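Local coordinates for general secretion pathway protein L (PDB 2W7V) that forms a dimer through its periplasmic domain and probably acts as an inner-membrane component of the bacterial type II secretion machinery, at residues Ala45-Asp49 against Phe50-Glu54. Sequence-based numbering, arbitrary orientation.
Sequences ARSSD and FQPFE
Phe53 reaches back from the first turn of its helix to the strand that has just ended, and its ring meets two backbone carbonyls of that preceding segment at the edge, near its plane: CZ lies 3.5 Å from Ala45 O and CD2 3.7 Å from Asp49 O. CG sits anti to the carbonyl carbon, which turns the ring back toward the end of the strand, where CE2 also approaches Ser47 CB obliquely at 3.8 Å. The joint links strand 40-47 to helix 51-61, the helix that packs on the antiparallel four-stranded sheet of this GspL periplasmic domain; Val78 and Phe82 on strand 78-86 and Leu71 on strand 64-73 also touch the Phe53 ring. Ser47 OG does double duty. It accepts from Asp49 N at 3.2 Å, a nearly straight bond (164°) that closes an ST turn, and it donates to the carbonyl Asp26 O. The same oxygen rests 3.3 Å from Pro52 CG. Asp49, whose N closes this turn, has CG anti to that N (chi1 -170°), and OD2 accepts a weak capping bond from Gln51 N (3.4 Å) at the turn leading into the helix. The carboxylate runs beside the Phe50 ring, their planes 65° apart, with OD1 3.4 Å from Phe50 CD2.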
ATOM      1  N   ALA A  45      11.765   0.632  -4.706  1.00 11.35           N
ATOM      2  CA  ALA A  45      11.837   1.653  -5.754  1.00 10.60           C
ATOM      3  C   ALA A  45      13.125   1.510  -6.572  1.00 10.20           C
ATOM      4  O   ALA A  45      14.048   0.779  -6.218  1.00  9.62           O
ATOM      5  CB  ALA A  45      11.721   3.072  -5.129  1.00  9.89           C
ATOM      6  N   ARG A  46      13.169   2.206  -7.694  1.00 10.21           N
ATOM      7  CA  ARG A  46      14.359   2.247  -8.546  1.00 10.08           C
ATOM      8  C   ARG A  46      14.555   3.615  -9.172  1.00  9.05           C
ATOM      9  O   ARG A  46      13.629   4.391  -9.346  1.00  8.29           O
ATOM     10  CB  ARG A  46      14.260   1.207  -9.649  1.00 10.17           C
ATOM     11  CG  ARG A  46      13.041   1.385 -10.496  1.00 10.87           C
ATOM     12  CD  ARG A  46      12.982   0.355 -11.541  1.00 13.54           C
ATOM     13  NE  ARG A  46      11.745   0.434 -12.300  1.00 16.09           N
ATOM     14  CZ  ARG A  46      11.559  -0.143 -13.484  1.00 18.88           C
ATOM     15  NH1 ARG A  46      12.551  -0.796 -14.089  1.00 21.82           N
ATOM     16  NH2 ARG A  46      10.385  -0.033 -14.096  1.00 19.01           N
ATOM     17  N   SER A  47      15.802   3.884  -9.520  1.00  9.71           N
ATOM     18  CA  SER A  47      16.200   5.143 -10.090  1.00  9.49           C
ATOM     19  C   SER A  47      17.356   4.881 -11.034  1.00  9.40           C
ATOM     20  O   SER A  47      17.801   3.750 -11.156  1.00  8.67           O
ATOM     21  CB  SER A  47      16.644   6.053  -8.954  1.00  9.82           C
ATOM     22  OG  SER A  47      17.023   7.333  -9.405  1.00  8.01           O
ATOM     23  N   SER A  48      17.801   5.941 -11.709  1.00  9.78           N
ATOM     24  CA  SER A  48      19.040   5.955 -12.492  1.00 10.16           C
ATOM     25  C   SER A  48      20.271   6.283 -11.632  1.00  9.64           C
ATOM     26  O   SER A  48      21.399   6.156 -12.084  1.00  8.39           O
ATOM     27  CB  SER A  48      18.928   6.982 -13.626  1.00 10.69           C
ATOM     28  OG  SER A  48      18.809   8.308 -13.113  1.00 13.14           O
ATOM     29  N   ASP A  49      20.036   6.686 -10.390  1.00  9.72           N
ATOM     30  CA  ASP A  49      21.106   7.118  -9.500  1.00 10.06           C
ATOM     31  C   ASP A  49      20.738   6.959  -8.030  1.00  9.30           C
ATOM     32  O   ASP A  49      19.602   6.686  -7.713  1.00  9.63           O
ATOM     33  CB  ASP A  49      21.411   8.587  -9.796  1.00 10.41           C
ATOM     34  CG  ASP A  49      22.657   9.073  -9.100  1.00 13.04           C
ATOM     35  OD1 ASP A  49      23.690   8.331  -9.060  1.00 14.88           O
ATOM     36  OD2 ASP A  49      22.583  10.198  -8.566  1.00 17.34           O
ATOM     37  N   PHE A  50      21.695   7.165  -7.135  1.00  9.65           N
ATOM     38  CA  PHE A  50      21.460   7.068  -5.678  1.00  9.79           C
ATOM     39  C   PHE A  50      20.737   8.285  -5.059  1.00 10.99           C
ATOM     40  O   PHE A  50      20.068   8.175  -4.019  1.00 11.40           O
ATOM     41  CB  PHE A  50      22.796   6.848  -4.965  1.00  9.01           C
ATOM     42  CG  PHE A  50      23.665   8.088  -4.859  1.00  9.60           C
ATOM     43  CD1 PHE A  50      23.556   8.952  -3.755  1.00  8.97           C
ATOM     44  CD2 PHE A  50      24.593   8.384  -5.831  1.00  8.25           C
ATOM     45  CE1 PHE A  50      24.315  10.053  -3.661  1.00  5.58           C
ATOM     46  CE2 PHE A  50      25.388   9.516  -5.725  1.00  6.86           C
ATOM     47  CZ  PHE A  50      25.248  10.342  -4.660  1.00  6.72           C
ATOM     48  N   GLN A  51      20.861   9.436  -5.707  1.00 11.31           N
ATOM     49  CA  GLN A  51      20.495  10.693  -5.115  1.00 12.71           C
ATOM     50  C   GLN A  51      18.990  10.820  -4.793  1.00 13.29           C
ATOM     51  O   GLN A  51      18.651  11.407  -3.778  1.00 14.06           O
ATOM     52  CB  GLN A  51      20.943  11.798  -6.050  1.00 14.04           C
ATOM     53  CG  GLN A  51      21.308  13.066  -5.413  1.00 18.73           C
ATOM     54  CD  GLN A  51      22.432  13.765  -6.184  1.00 25.33           C
ATOM     55  OE1 GLN A  51      23.451  13.146  -6.537  1.00 29.77           O
ATOM     56  NE2 GLN A  51      22.251  15.060  -6.452  1.00 27.96           N
ATOM     57  N   PRO A  52      18.084  10.329  -5.684  1.00 12.46           N
ATOM     58  CA  PRO A  52      16.682  10.181  -5.367  1.00 12.04           C
ATOM     59  C   PRO A  52      16.325   9.361  -4.134  1.00 12.32           C
ATOM     60  O   PRO A  52      15.357   9.697  -3.461  1.00 11.94           O
ATOM     61  CB  PRO A  52      16.113   9.569  -6.651  1.00 12.13           C
ATOM     62  CG  PRO A  52      16.954  10.203  -7.722  1.00 11.29           C
ATOM     63  CD  PRO A  52      18.319  10.000  -7.105  1.00 12.22           C
ATOM     64  N   PHE A  53      17.109   8.328  -3.824  1.00 12.56           N
ATOM     65  CA  PHE A  53      16.980   7.622  -2.562  1.00 12.51           C
ATOM     66  C   PHE A  53      17.308   8.481  -1.326  1.00 12.79           C
ATOM     67  O   PHE A  53      16.637   8.381  -0.294  1.00 13.41           O
ATOM     68  CB  PHE A  53      17.836   6.355  -2.597  1.00 13.21           C
ATOM     69  CG  PHE A  53      17.283   5.291  -3.520  1.00 14.70           C
ATOM     70  CD1 PHE A  53      16.326   4.407  -3.079  1.00 15.61           C
ATOM     71  CD2 PHE A  53      17.692   5.206  -4.853  1.00 14.91           C
ATOM     72  CE1 PHE A  53      15.804   3.433  -3.943  1.00 14.82           C
ATOM     73  CE2 PHE A  53      17.149   4.238  -5.707  1.00 14.97           C
ATOM     74  CZ  PHE A  53      16.222   3.363  -5.253  1.00 12.72           C
ATOM     75  N   GLU A  54      18.343   9.312  -1.426  1.00 12.18           N
ATOM     76  CA  GLU A  54      18.674  10.237  -0.377  1.00 12.32           C
ATOM     77  C   GLU A  54      17.517  11.229  -0.124  1.00 12.76           C
ATOM     78  O   GLU A  54      17.182  11.554   1.024  1.00 12.59           O
ATOM     79  CB  GLU A  54      19.922  11.035  -0.763  1.00 12.29           C
ATOM     80  CG  GLU A  54      21.177  10.237  -0.777  1.00 12.06           C
ATOM     81  CD  GLU A  54      21.667   9.926   0.605  1.00 12.56           C
ATOM     82  OE1 GLU A  54      21.887  10.873   1.418  1.00 14.03           O
ATOM     83  OE2 GLU A  54      21.878   8.724   0.865  1.00 11.39           O
TER